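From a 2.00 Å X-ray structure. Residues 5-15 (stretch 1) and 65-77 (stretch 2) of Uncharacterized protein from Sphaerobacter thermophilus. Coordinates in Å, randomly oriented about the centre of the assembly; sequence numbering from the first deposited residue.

Stretch 1 (5-15) AAIDLAREYIS
Stretch 2 (65-77) AERTMGTHRVVLH

A helix packs its apolar side against a two-stranded hairpin, and a two-pronged salt bridge closes one margin of the contact. Residues 6-15 are helical, with phi/psi near -62/-42 and i to i+4 backbone hydrogen bonds starting at Leu9 N to Ala5 O (2.9 Å). Ala5 is the N-cap residue, phi/psi -74/168. Strands 65-69 and 73-77 are antiparallel, paired by Ala65 N to His77 O (2.8 Å), His77 N to Ala65 O (2.9 Å) and Arg67 N to Val75 O (2.8 Å). Arg67 breaks the extended pattern at -80/-38, and Thr68 N also bonds Val75 O (3.2 Å). Gly70, Thr71 and His72 form the turn.

The helix axis runs at 37° to strand 73-77, 8.1 Å away at closest approach, and at 145° to strand 65-69, 9.7 Å away. Its N-terminal end lies at the turn: Ala6 CA is 5.7 Å from Thr71 CA, and Ile7 CA is 6.2 Å from Met69 CA.

Val74 (chi1 t) and Leu76 (m, t) point toward the helix; Val75, between them, points away. Small Ala6 and Ala10 allow close packing. Ala6 CB lies 3.7 Å from Val74 CG2, and Ala10 CB 3.7 Å from Val74 CG1. Ile14 (m, m) continues the row, CG1 to Leu76 CD1 3.7 Å. Ile7 (t, p) places CD1 3.8 Å from Val74 CG1, while its CG1 is 4.2 Å from SE of selenomethionine Met69, which is poorly ordered.

Arg11 (m, t, t) extends its guanidinium edge to Glu66 (chi1 -34°, chi2 t). Arg11 NE donates to Glu66 OE2 and Arg11 NH2 to Glu66 OE1, both at 2.8 Å, so opposite charges meet in a nearly linear pair of hydrogen bonds. Near the turn, a water accepts from Ile7 N (2.9 Å) and donates to Gly70 O (3.1 Å), linking the first helical turn to the hairpin.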

ATOM      1  N   ALA A   5      12.881 -25.103  -9.550  1.00 50.26           N
ATOM      2  CA  ALA A   5      12.846 -24.154 -10.648  1.00 47.62           C
ATOM      3  C   ALA A   5      12.056 -22.910 -10.234  1.00 38.91           C
ATOM      4  O   ALA A   5      11.368 -22.888  -9.204  1.00 34.99           O
ATOM      5  CB  ALA A   5      12.235 -24.792 -11.894  1.00 41.37           C
ATOM      6  N   ALA A   6      12.156 -21.864 -11.056  1.00 34.40           N
ATOM      7  CA  ALA A   6      11.518 -20.598 -10.707  1.00 34.01           C
ATOM      8  C   ALA A   6      10.012 -20.760 -10.554  1.00 27.56           C
ATOM      9  O   ALA A   6       9.418 -20.201  -9.624  1.00 24.78           O
ATOM     10  CB  ALA A   6      11.828 -19.530 -11.753  1.00 31.09           C
ATOM     11  N   ILE A   7       9.372 -21.509 -11.464  1.00 28.62           N
ATOM     12  CA  ILE A   7       7.925 -21.686 -11.342  1.00 27.40           C
ATOM     13  C   ILE A   7       7.581 -22.447 -10.065  1.00 26.29           C
ATOM     14  O   ILE A   7       6.560 -22.161  -9.427  1.00 26.33           O
ATOM     15  CB  ILE A   7       7.342 -22.366 -12.599  1.00 29.25           C
ATOM     16  CG1 ILE A   7       5.814 -22.374 -12.535  1.00 26.79           C
ATOM     17  CG2 ILE A   7       7.886 -23.803 -12.790  1.00 32.75           C
ATOM     18  CD1 ILE A   7       5.181 -20.976 -12.509  1.00 24.31           C
ATOM     19  N   ASP A   8       8.432 -23.400  -9.657  1.00 30.40           N
ATOM     20  CA  ASP A   8       8.231 -24.111  -8.394  1.00 29.35           C
ATOM     21  C   ASP A   8       8.325 -23.170  -7.203  1.00 27.18           C
ATOM     22  O   ASP A   8       7.529 -23.277  -6.262  1.00 27.07           O
ATOM     23  CB  ASP A   8       9.267 -25.224  -8.229  1.00 34.90           C
ATOM     24  CG  ASP A   8       9.172 -26.292  -9.327  1.00 44.07           C
ATOM     25  OD1 ASP A   8       8.062 -26.510  -9.873  1.00 40.29           O
ATOM     26  OD2 ASP A   8      10.217 -26.909  -9.630  1.00 48.17           O
ATOM     27  N   LEU A   9       9.333 -22.281  -7.196  1.00 26.39           N
ATOM     28  CA  LEU A   9       9.463 -21.313  -6.111  1.00 24.33           C
ATOM     29  C   LEU A   9       8.227 -20.423  -6.039  1.00 22.76           C
ATOM     30  O   LEU A   9       7.699 -20.158  -4.951  1.00 26.03           O
ATOM     31  CB  LEU A   9      10.726 -20.462  -6.295  1.00 25.10           C
ATOM     32  CG  LEU A   9      12.071 -21.173  -6.138  1.00 28.87           C
ATOM     33  CD1 LEU A   9      13.230 -20.290  -6.597  1.00 30.38           C
ATOM     34  CD2 LEU A   9      12.277 -21.619  -4.699  1.00 30.12           C
ATOM     35  N   ALA A  10       7.755 -19.950  -7.196  1.00 23.04           N
ATOM     36  CA  ALA A  10       6.606 -19.053  -7.211  1.00 17.97           C
ATOM     37  C   ALA A  10       5.364 -19.750  -6.659  1.00 19.74           C
ATOM     38  O   ALA A  10       4.656 -19.196  -5.812  1.00 21.92           O
ATOM     39  CB  ALA A  10       6.360 -18.543  -8.636  1.00 19.74           C
ATOM     40  N   ARG A  11       5.076 -20.970  -7.136  1.00 20.72           N
ATOM     41  CA  ARG A  11       3.905 -21.690  -6.639  1.00 22.98           C
ATOM     42  C   ARG A  11       4.026 -21.980  -5.145  1.00 25.55           C
ATOM     43  O   ARG A  11       3.030 -21.938  -4.408  1.00 22.01           O
ATOM     44  CB  ARG A  11       3.715 -23.008  -7.404  1.00 28.20           C
ATOM     45  CG  ARG A  11       3.298 -22.892  -8.883  1.00 33.09           C
ATOM     46  CD  ARG A  11       3.533 -24.258  -9.584  1.00 41.63           C
ATOM     47  NE  ARG A  11       3.210 -24.220 -11.007  1.00 41.19           N
ATOM     48  CZ  ARG A  11       3.675 -25.071 -11.911  1.00 42.97           C
ATOM     49  NH1 ARG A  11       4.503 -26.038 -11.550  1.00 44.44           N
ATOM     50  NH2 ARG A  11       3.324 -24.938 -13.183  1.00 43.84           N
ATOM     51  N   GLU A  12       5.227 -22.351  -4.690  1.00 22.02           N
ATOM     52  CA  GLU A  12       5.408 -22.630  -3.271  1.00 22.86           C
ATOM     53  C   GLU A  12       5.238 -21.363  -2.438  1.00 20.49           C
ATOM     54  O   GLU A  12       4.740 -21.423  -1.309  1.00 20.97           O
ATOM     55  CB  GLU A  12       6.783 -23.251  -3.010  1.00 25.01           C
ATOM     56  CG  GLU A  12       6.963 -23.703  -1.568  1.00 33.95           C
ATOM     57  CD  GLU A  12       5.998 -24.824  -1.185  1.00 40.05           C
ATOM     58  OE1 GLU A  12       5.455 -25.496  -2.097  1.00 42.46           O
ATOM     59  OE2 GLU A  12       5.766 -25.022   0.027  1.00 41.23           O
ATOM     60  N   TYR A  13       5.683 -20.220  -2.960  1.00 18.79           N
ATOM     61  CA  TYR A  13       5.474 -18.959  -2.253  1.00 17.05           C
ATOM     62  C   TYR A  13       3.991 -18.741  -2.003  1.00 16.10           C
ATOM     63  O   TYR A  13       3.569 -18.507  -0.871  1.00 16.33           O
ATOM     64  CB  TYR A  13       6.077 -17.787  -3.047  1.00 15.22           C
ATOM     65  CG  TYR A  13       5.719 -16.454  -2.394  1.00 17.82           C
ATOM     66  CD1 TYR A  13       6.527 -15.904  -1.398  1.00 19.02           C
ATOM     67  CD2 TYR A  13       4.533 -15.788  -2.719  1.00 20.68           C
ATOM     68  CE1 TYR A  13       6.183 -14.701  -0.770  1.00 21.68           C
ATOM     69  CE2 TYR A  13       4.188 -14.578  -2.104  1.00 17.54           C
ATOM     70  CZ  TYR A  13       5.015 -14.057  -1.129  1.00 20.93           C
ATOM     71  OH  TYR A  13       4.659 -12.882  -0.498  1.00 23.10           O
ATOM     72  N   ILE A  14       3.171 -18.901  -3.041  1.00 20.55           N
ATOM     73  CA  ILE A  14       1.727 -18.765  -2.862  1.00 18.99           C
ATOM     74  C   ILE A  14       1.211 -19.773  -1.839  1.00 21.68           C
ATOM     75  O   ILE A  14       0.348 -19.459  -1.013  1.00 19.41           O
ATOM     76  CB  ILE A  14       1.000 -18.926  -4.215  1.00 22.70           C
ATOM     77  CG1 ILE A  14       1.466 -17.875  -5.217  1.00 20.62           C
ATOM     78  CG2 ILE A  14      -0.544 -18.840  -4.022  1.00 17.93           C
ATOM     79  CD1 ILE A  14       1.095 -16.407  -4.791  1.00 19.64           C
ATOM     80  N   SER A  15       1.693 -21.010  -1.900  1.00 20.54           N
ATOM     81  CA  SER A  15       1.180 -22.011  -0.965  1.00 23.46           C
ATOM     82  C   SER A  15       1.521 -21.624   0.469  1.00 23.58           C
ATOM     83  O   SER A  15       0.694 -21.769   1.383  1.00 25.49           O
ATOM     84  CB  SER A  15       1.743 -23.394  -1.315  1.00 31.83           C
ATOM     85  OG  SER A  15       1.245 -24.390  -0.442  1.00 39.48           O
ATOM     86  N   ALA A  65      -3.185 -17.491 -12.378  1.00 34.02           N
ATOM     87  CA  ALA A  65      -2.812 -17.678 -13.768  1.00 36.50           C
ATOM     88  C   ALA A  65      -1.319 -17.417 -13.873  1.00 36.24           C
ATOM     89  O   ALA A  65      -0.826 -16.384 -13.406  1.00 29.22           O
ATOM     90  CB  ALA A  65      -3.602 -16.759 -14.701  1.00 33.13           C
ATOM     91  N   GLU A  66      -0.602 -18.377 -14.437  1.00 33.00           N
ATOM     92  CA  GLU A  66       0.834 -18.255 -14.643  1.00 36.58           C
ATOM     93  C   GLU A  66       1.003 -17.512 -15.961  1.00 40.39           C
ATOM     94  O   GLU A  66       0.857 -18.096 -17.033  1.00 49.28           O
ATOM     95  CB  GLU A  66       1.478 -19.647 -14.626  1.00 36.06           C
ATOM     96  CG  GLU A  66       0.742 -20.585 -13.620  1.00 43.63           C
ATOM     97  CD  GLU A  66       1.490 -21.877 -13.223  1.00 54.42           C
ATOM     98  OE1 GLU A  66       2.025 -22.583 -14.117  1.00 50.59           O
ATOM     99  OE2 GLU A  66       1.510 -22.200 -12.002  1.00 50.09           O
ATOM    100  N   ARG A  67       1.255 -16.204 -15.882  1.00 33.50           N
ATOM    101  CA  ARG A  67       1.345 -15.366 -17.081  1.00 39.29           C
ATOM    102  C   ARG A  67       2.699 -15.488 -17.779  1.00 43.67           C
ATOM    103  O   ARG A  67       2.772 -15.432 -19.011  1.00 44.94           O
ATOM    104  CB  ARG A  67       1.100 -13.897 -16.729  1.00 35.83           C
ATOM    105  CG  ARG A  67      -0.258 -13.623 -16.121  1.00 37.39           C
ATOM    106  CD  ARG A  67      -1.365 -13.808 -17.132  1.00 36.23           C
ATOM    107  NE  ARG A  67      -2.628 -13.334 -16.589  1.00 54.47           N
ATOM    108  CZ  ARG A  67      -3.829 -13.790 -16.933  1.00 60.14           C
ATOM    109  NH1 ARG A  67      -4.911 -13.273 -16.355  1.00 63.77           N
ATOM    110  NH2 ARG A  67      -3.951 -14.763 -17.836  1.00 54.44           N
ATOM    111  N   THR A  68       3.781 -15.590 -17.012  1.00 36.16           N
ATOM    112  CA  THR A  68       5.136 -15.723 -17.535  1.00 43.19           C
ATOM    113  C   THR A  68       5.789 -16.831 -16.738  1.00 39.85           C
ATOM    114  O   THR A  68       5.683 -16.843 -15.507  1.00 33.06           O
ATOM    115  CB  THR A  68       5.976 -14.434 -17.369  1.00 37.16           C
ATOM    116  OG1 THR A  68       5.550 -13.418 -18.275  1.00 39.91           O
ATOM    117  CG2 THR A  68       7.473 -14.692 -17.579  1.00 38.48           C
HETATM  118  N   MSE A  69       6.441 -17.758 -17.427  1.00 40.22           N
HETATM  119  CA  MSE A  69       7.307 -18.685 -16.725  1.00 44.11           C
HETATM  120  C   MSE A  69       8.553 -18.981 -17.541  1.00 43.43           C
HETATM  121  O   MSE A  69       8.509 -19.266 -18.745  1.00 48.40           O
HETATM  122  CB  MSE A  69       6.543 -19.950 -16.359  1.00 51.74           C
HETATM  123  CG  MSE A  69       6.944 -21.198 -17.103  1.00 78.29           C
HETATM  124 SE   MSE A  69       5.657 -22.600 -16.722  1.00100.72          SE
HETATM  125  CE  MSE A  69       4.037 -21.500 -16.543  1.00 86.05           C
ATOM    126  N   GLY A  70       9.688 -18.837 -16.866  1.00 41.41           N
ATOM    127  CA  GLY A  70      10.982 -19.094 -17.454  1.00 44.83           C
ATOM    128  C   GLY A  70      11.938 -19.479 -16.352  1.00 42.11           C
ATOM    129  O   GLY A  70      11.563 -19.545 -15.180  1.00 37.98           O
ATOM    130  N   THR A  71      13.193 -19.716 -16.739  1.00 44.92           N
ATOM    131  CA  THR A  71      14.192 -20.163 -15.771  1.00 51.44           C
ATOM    132  C   THR A  71      14.409 -19.145 -14.660  1.00 41.66           C
ATOM    133  O   THR A  71      14.690 -19.528 -13.519  1.00 44.16           O
ATOM    134  CB  THR A  71      15.517 -20.440 -16.479  1.00 47.45           C
ATOM    135  OG1 THR A  71      15.269 -21.186 -17.668  1.00 56.21           O
ATOM    136  CG2 THR A  71      16.475 -21.218 -15.562  1.00 47.34           C
ATOM    137  N   HIS A  72      14.278 -17.851 -14.963  1.00 36.81           N
ATOM    138  CA  HIS A  72      14.688 -16.819 -14.026  1.00 31.69           C
ATOM    139  C   HIS A  72      13.620 -15.779 -13.715  1.00 31.95           C
ATOM    140  O   HIS A  72      13.858 -14.923 -12.861  1.00 26.38           O
ATOM    141  CB  HIS A  72      15.949 -16.123 -14.547  1.00 36.71           C
ATOM    142  CG  HIS A  72      17.037 -17.092 -14.925  1.00 44.55           C
ATOM    143  ND1 HIS A  72      17.291 -17.458 -16.230  1.00 46.07           N
ATOM    144  CD2 HIS A  72      17.892 -17.813 -14.160  1.00 42.96           C
ATOM    145  CE1 HIS A  72      18.279 -18.338 -16.255  1.00 53.63           C
ATOM    146  NE2 HIS A  72      18.659 -18.572 -15.011  1.00 50.30           N
ATOM    147  N   ARG A  73      12.447 -15.835 -14.338  1.00 29.96           N
ATOM    148  CA  ARG A  73      11.425 -14.850 -14.012  1.00 27.75           C
ATOM    149  C   ARG A  73      10.061 -15.502 -14.106  1.00 28.26           C
ATOM    150  O   ARG A  73       9.801 -16.270 -15.034  1.00 24.52           O
ATOM    151  CB  ARG A  73      11.512 -13.631 -14.933  1.00 37.14           C
ATOM    152  CG  ARG A  73      10.542 -12.500 -14.603  1.00 36.30           C
ATOM    153  CD  ARG A  73      10.895 -11.255 -15.435  1.00 41.68           C
ATOM    154  NE  ARG A  73       9.939 -10.161 -15.256  1.00 48.18           N
ATOM    155  CZ  ARG A  73       8.863  -9.968 -16.023  1.00 57.83           C
ATOM    156  NH1 ARG A  73       8.597 -10.798 -17.036  1.00 52.95           N
ATOM    157  NH2 ARG A  73       8.044  -8.947 -15.778  1.00 60.10           N
ATOM    158  N   VAL A  74       9.190 -15.212 -13.137  1.00 19.76           N
ATOM    159  CA  VAL A  74       7.817 -15.716 -13.166  1.00 19.30           C
ATOM    160  C   VAL A  74       6.872 -14.559 -12.850  1.00 19.77           C
ATOM    161  O   VAL A  74       7.106 -13.800 -11.897  1.00 24.26           O
ATOM    162  CB  VAL A  74       7.623 -16.866 -12.156  1.00 22.58           C
ATOM    163  CG1 VAL A  74       6.172 -17.306 -12.119  1.00 20.61           C
ATOM    164  CG2 VAL A  74       8.529 -18.062 -12.506  1.00 26.03           C
ATOM    165  N   VAL A  75       5.794 -14.441 -13.621  1.00 20.89           N
ATOM    166  CA  VAL A  75       4.688 -13.551 -13.297  1.00 19.41           C
ATOM    167  C   VAL A  75       3.445 -14.393 -13.042  1.00 22.36           C
ATOM    168  O   VAL A  75       2.997 -15.131 -13.933  1.00 22.88           O
ATOM    169  CB  VAL A  75       4.437 -12.531 -14.410  1.00 20.08           C
ATOM    170  CG1 VAL A  75       3.290 -11.577 -14.029  1.00 20.52           C
ATOM    171  CG2 VAL A  75       5.724 -11.765 -14.730  1.00 25.19           C
ATOM    172  N   LEU A  76       2.873 -14.263 -11.841  1.00 20.25           N
ATOM    173  CA  LEU A  76       1.562 -14.836 -11.534  1.00 20.23           C
ATOM    174  C   LEU A  76       0.544 -13.716 -11.363  1.00 18.43           C
ATOM    175  O   LEU A  76       0.861 -12.667 -10.801  1.00 21.67           O
ATOM    176  CB  LEU A  76       1.576 -15.666 -10.248  1.00 15.35           C
ATOM    177  CG  LEU A  76       2.662 -16.728 -10.079  1.00 21.06           C
ATOM    178  CD1 LEU A  76       2.521 -17.354  -8.695  1.00 20.86           C
ATOM    179  CD2 LEU A  76       2.578 -17.779 -11.210  1.00 16.38           C
ATOM    180  N   HIS A  77      -0.672 -13.940 -11.854  1.00 22.01           N
ATOM    181  CA  HIS A  77      -1.821 -13.110 -11.529  1.00 19.22           C
ATOM    182  C   HIS A  77      -2.773 -13.938 -10.683  1.00 25.15           C
ATOM    183  O   HIS A  77      -2.899 -15.151 -10.886  1.00 28.32           O
ATOM    184  CB  HIS A  77      -2.523 -12.599 -12.784  1.00 17.89           C
ATOM    185  CG  HIS A  77      -1.752 -11.536 -13.509  1.00 26.54           C
ATOM    186  ND1 HIS A  77      -2.284 -10.805 -14.545  1.00 29.41           N
ATOM    187  CD2 HIS A  77      -0.488 -11.073 -13.330  1.00 24.16           C
ATOM    188  CE1 HIS A  77      -1.380  -9.940 -14.981  1.00 34.08           C
ATOM    189  NE2 HIS A  77      -0.280 -10.084 -14.258  1.00 27.30           N
TER
HETATM  190  O   HOH W   1      10.429 -22.173 -14.076  1.00 38.64           O